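Local coordinates for putative xanthine dehydrogenase YAGS fad-binding subunit (Escherichia coli, PDB 5G5G), which probably oxidises aldehydes in the periplasm as the molybdenum-bearing subunit of an aldehyde oxidase, holding a molybdopterin cytosine dinucleotide cofactor, at residues C[350-359]-C[691-700]. Numbering follows the deposited sequence.
Sequences RAPGEAPGLM and GELGLCGVSA. With MCN (pterin cytosine dinucleotide), chain Y; MOS (dioxothiomolybdenum(VI) ion), chain Z.
The carbonyl oxygen of G691 is gripped side-on by one guanidinium group: R350 NE lies 2.7 Å from G691 O and R350 NH2 2.9 Å from the same atom. Both bonds run within the guanidinium plane, NE nearly in line with the carbonyl and NH2 on a lone pair. The arginine arrives there because CG stands anti to the backbone N (chi1 -163°) and the chain stays extended as far as NE, passing L695 on its way. Over one guanidinium face, offset toward the rim, sits N8' of the pterin, 3.4 Å from R350 NH2. Were this arginine replaced by alanine, the G691 carbonyl would probably lose both donors and the pterin N8' the guanidinium group it lies against. G691 in turn gives its own N-H to a cofactor phosphate oxygen, and the lack of a side chain suits a place where a CB would crowd C7 of the pyranopterin.

A351 N donates a hydrogen bond to E692 OE2 (2.9 Å), meeting the carboxylate from above its plane. That oxygen also lies 2.9 Å from O2 of the dioxothiomolybdenum centre, while E692 OE1 forms a salt bridge with R440.

Farther along, the small A351 lets its CB reach C696 SG (3.6 Å), and L358 CD1 lies 3.5 Å from C696 CB, closer than usual for two carbons. One water accepts from G697 N and donates to A355 O; G697 is the N-cap residue of helix 698-710, and its positive phi suits glycine. The first turns of helix 354-372 pack on L695-A700, behind R350, P352 and E692 at the molybdenum site of the xanthine oxidase family, where a glutamate beside the metal is characteristic.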
loop_
_atom_site.group_PDB
_atom_site.type_symbol
_atom_site.label_atom_id
_atom_site.label_comp_id
_atom_site.label_asym_id
_atom_site.label_seq_id
_atom_site.Cartn_x
_atom_site.Cartn_y
_atom_site.Cartn_z
ATOM N N ARG C 350 10.387 6.782 0.346
ATOM C CA ARG C 350 10.707 7.145 -1.076
ATOM C C ARG C 350 10.881 8.650 -1.274
ATOM O O ARG C 350 9.925 9.407 -1.122
ATOM C CB ARG C 350 9.632 6.588 -1.979
ATOM C CG ARG C 350 10.053 6.537 -3.463
ATOM C CD ARG C 350 8.964 5.824 -4.220
ATOM N NE ARG C 350 9.374 5.478 -5.570
ATOM C CZ ARG C 350 8.779 4.580 -6.368
ATOM N NH1 ARG C 350 7.684 3.967 -5.984
ATOM N NH2 ARG C 350 9.259 4.337 -7.582
ATOM N N ALA C 351 12.100 9.048 -1.609
ATOM C CA ALA C 351 12.517 10.474 -1.763
ATOM C C ALA C 351 12.343 11.243 -0.449
ATOM O O ALA C 351 11.660 12.278 -0.378
ATOM C CB ALA C 351 11.788 11.161 -2.918
ATOM N N PRO C 352 13.051 10.811 0.592
ATOM C CA PRO C 352 12.995 11.536 1.848
ATOM C C PRO C 352 13.444 12.974 1.627
ATOM O O PRO C 352 14.435 13.217 0.900
ATOM C CB PRO C 352 14.007 10.817 2.754
ATOM C CG PRO C 352 14.709 9.859 1.883
ATOM C CD PRO C 352 13.952 9.650 0.645
ATOM N N GLY C 353 12.665 13.870 2.198
ATOM C CA GLY C 353 12.927 15.292 2.076
ATOM C C GLY C 353 12.343 15.880 0.807
ATOM O O GLY C 353 11.499 16.785 0.884
ATOM N N GLU C 354 12.787 15.429 -0.382
ATOM C CA GLU C 354 12.257 16.016 -1.613
ATOM C C GLU C 354 10.783 15.752 -1.812
ATOM O O GLU C 354 10.049 16.616 -2.290
ATOM C CB GLU C 354 13.047 15.545 -2.857
ATOM C CG GLU C 354 14.216 16.450 -3.191
ATOM C CD GLU C 354 15.441 16.227 -2.354
ATOM O OE1 GLU C 354 15.515 15.281 -1.549
ATOM O OE2 GLU C 354 16.371 17.039 -2.523
ATOM N N ALA C 355 10.288 14.578 -1.433
ATOM C CA ALA C 355 8.851 14.353 -1.688
ATOM C C ALA C 355 7.988 15.436 -0.964
ATOM O O ALA C 355 7.237 16.157 -1.603
ATOM C CB ALA C 355 8.441 12.924 -1.328
ATOM N N PRO C 356 8.124 15.598 0.368
ATOM C CA PRO C 356 7.332 16.649 1.027
ATOM C C PRO C 356 7.803 18.058 0.727
ATOM O O PRO C 356 6.968 18.997 0.645
ATOM C CB PRO C 356 7.430 16.291 2.523
ATOM C CG PRO C 356 8.756 15.561 2.642
ATOM C CD PRO C 356 8.869 14.776 1.358
ATOM N N GLY C 357 9.096 18.252 0.492
ATOM C CA GLY C 357 9.582 19.593 0.164
ATOM C C GLY C 357 8.975 20.120 -1.110
ATOM O O GLY C 357 8.568 21.281 -1.172
ATOM N N LEU C 358 8.962 19.294 -2.159
ATOM C CA LEU C 358 8.317 19.681 -3.427
ATOM C C LEU C 358 6.820 19.723 -3.318
ATOM O O LEU C 358 6.185 20.493 -4.044
ATOM C CB LEU C 358 8.744 18.728 -4.566
ATOM C CG LEU C 358 10.236 18.855 -4.910
ATOM C CD1 LEU C 358 10.686 17.619 -5.674
ATOM C CD2 LEU C 358 10.465 20.088 -5.770
ATOM N N MET C 359 6.235 18.931 -2.416
ATOM C CA MET C 359 4.773 19.046 -2.185
ATOM C C MET C 359 4.399 20.492 -1.756
ATOM O O MET C 359 3.347 20.986 -2.149
ATOM C CB MET C 359 4.287 18.061 -1.149
ATOM C CG MET C 359 4.134 16.648 -1.687
ATOM S SD MET C 359 3.944 15.356 -0.458
ATOM C CE MET C 359 2.200 15.480 -0.135
ATOM N N GLY C 691 14.296 5.980 -9.492
ATOM C CA GLY C 691 13.260 5.411 -8.617
ATOM C C GLY C 691 12.646 6.338 -7.572
ATOM O O GLY C 691 11.499 6.099 -7.174
ATOM N N GLU C 692 13.405 7.358 -7.147
ATOM C CA GLU C 692 12.902 8.398 -6.252
ATOM C C GLU C 692 12.446 9.638 -6.995
ATOM O O GLU C 692 11.402 10.209 -6.663
ATOM C CB GLU C 692 13.921 8.698 -5.160
ATOM C CG GLU C 692 14.225 7.522 -4.223
ATOM C CD GLU C 692 15.172 7.927 -3.093
ATOM O OE1 GLU C 692 16.303 8.374 -3.360
ATOM O OE2 GLU C 692 14.716 7.810 -1.929
ATOM N N LEU C 693 13.199 10.019 -8.025
ATOM C CA LEU C 693 12.859 11.139 -8.908
ATOM C C LEU C 693 11.401 11.055 -9.362
ATOM O O LEU C 693 10.681 12.046 -9.381
ATOM C CB LEU C 693 13.788 11.152 -10.123
ATOM C CG LEU C 693 13.356 12.177 -11.185
ATOM C CD1 LEU C 693 13.509 13.618 -10.691
ATOM C CD2 LEU C 693 14.171 11.905 -12.447
ATOM N N GLY C 694 10.962 9.843 -9.686
ATOM C CA GLY C 694 9.641 9.663 -10.237
ATOM C C GLY C 694 8.552 10.193 -9.383
ATOM O O GLY C 694 7.478 10.527 -9.903
ATOM N N LEU C 695 8.745 10.132 -8.063
ATOM C CA LEU C 695 7.760 10.646 -7.111
ATOM C C LEU C 695 7.772 12.182 -6.914
ATOM O O LEU C 695 6.786 12.789 -6.551
ATOM C CB LEU C 695 7.999 9.972 -5.752
ATOM C CG LEU C 695 7.110 10.341 -4.598
ATOM C CD1 LEU C 695 5.667 10.042 -4.930
ATOM C CD2 LEU C 695 7.484 9.580 -3.333
ATOM N N CYS C 696 8.945 12.757 -7.081
ATOM C CA CYS C 696 9.231 14.139 -6.768
ATOM C C CYS C 696 8.444 15.081 -7.639
ATOM O O CYS C 696 8.586 15.047 -8.877
ATOM C CB CYS C 696 10.703 14.380 -6.961
ATOM S SG CYS C 696 11.731 13.454 -5.738
ATOM N N GLY C 697 7.613 15.917 -7.005
ATOM C CA GLY C 697 6.742 16.818 -7.733
ATOM C C GLY C 697 5.355 16.313 -8.130
ATOM O O GLY C 697 4.491 17.108 -8.487
ATOM N N VAL C 698 5.103 15.013 -8.026
ATOM C CA VAL C 698 3.841 14.468 -8.501
ATOM C C VAL C 698 2.651 15.040 -7.719
ATOM O O VAL C 698 1.648 15.471 -8.305
ATOM C CB VAL C 698 3.799 12.908 -8.403
ATOM C CG1 VAL C 698 2.399 12.371 -8.663
ATOM C CG2 VAL C 698 4.804 12.285 -9.408
ATOM N N SER C 699 2.754 15.005 -6.405
ATOM C CA SER C 699 1.618 15.386 -5.574
ATOM C C SER C 699 1.271 16.865 -5.782
ATOM O O SER C 699 0.100 17.241 -5.787
ATOM C CB SER C 699 1.922 15.118 -4.091
ATOM O OG SER C 699 2.137 13.733 -3.923
ATOM N N ALA C 700 2.294 17.702 -5.918
ATOM C CA ALA C 700 1.984 19.114 -6.145
ATOM C C ALA C 700 1.377 19.342 -7.521
ATOM O O ALA C 700 0.549 20.236 -7.695
ATOM C CB ALA C 700 3.201 19.985 -6.015
HETATM N N1 MCN Y . 16.697 2.345 -13.952
HETATM C C2 MCN Y . 17.029 2.186 -15.372
HETATM N N3 MCN Y . 18.044 3.300 -15.627
HETATM C C4 MCN Y . 18.488 4.308 -14.895
HETATM C C5 MCN Y . 18.091 4.177 -13.451
HETATM C C6 MCN Y . 17.207 3.292 -13.095
HETATM O O2 MCN Y . 16.684 1.430 -16.118
HETATM N N4 MCN Y . 19.258 5.279 -15.236
HETATM C "C1'" MCN Y . 15.587 1.485 -13.572
HETATM C C2D MCN Y . 16.045 -0.010 -13.386
HETATM O "O2'" MCN Y . 14.941 -0.882 -13.616
HETATM C "C3'" MCN Y . 16.406 0.052 -11.990
HETATM C C4D MCN Y . 15.372 0.939 -11.161
HETATM O O4D MCN Y . 15.077 1.889 -12.295
HETATM O "O3'" MCN Y . 16.509 -1.209 -11.234
HETATM C "C5'" MCN Y . 15.705 1.730 -10.038
HETATM O "O5'" MCN Y . 17.052 2.140 -10.013
HETATM P PA MCN Y . 17.449 3.313 -9.081
HETATM O O1A MCN Y . 18.975 3.313 -9.004
HETATM O O2A MCN Y . 16.699 4.544 -9.451
HETATM O O3A MCN Y . 16.862 2.844 -7.572
HETATM P PB MCN Y . 17.630 1.864 -6.598
HETATM O O1B MCN Y . 18.546 2.620 -5.735
HETATM O O2B MCN Y . 18.145 0.692 -7.367
HETATM O O3B MCN Y . 16.380 1.317 -5.816
HETATM C C10 MCN Y . 15.856 2.087 -4.653
HETATM C "C9'" MCN Y . 14.639 2.886 -4.959
HETATM C "C8'" MCN Y . 14.311 3.758 -3.627
HETATM S "S8'" MCN Y . 15.534 4.546 -2.797
HETATM C "C7'" MCN Y . 13.158 3.632 -3.186
HETATM S "S7'" MCN Y . 12.664 4.348 -1.624
HETATM C "C6'" MCN Y . 11.973 3.072 -4.032
HETATM C C7 MCN Y . 12.562 2.888 -5.511
HETATM O "O9'" MCN Y . 13.702 2.129 -5.530
HETATM N "N5'" MCN Y . 11.764 1.653 -3.431
HETATM C C4A MCN Y . 10.974 0.657 -4.224
HETATM N "N8'" MCN Y . 11.555 2.124 -6.277
HETATM C C4B MCN Y . 11.000 1.012 -5.751
HETATM N "N1'" MCN Y . 10.180 0.231 -6.566
HETATM C "C2'" MCN Y . 9.755 -1.050 -6.199
HETATM N "N2'" MCN Y . 9.009 -1.748 -6.912
HETATM N "N3'" MCN Y . 9.762 -1.283 -4.851
HETATM C "C4'" MCN Y . 10.473 -0.669 -3.833
HETATM O "O4'" MCN Y . 10.595 -0.859 -2.608
HETATM MO MO MOS Z . 14.682 4.905 -0.652
HETATM S S MOS Z . 13.715 6.193 1.016
HETATM O O1 MOS Z . 14.970 3.465 0.367
HETATM O O2 MOS Z . 16.299 6.147 -0.171
HETATM O O HOH W 1 6.730 15.714 -4.277
#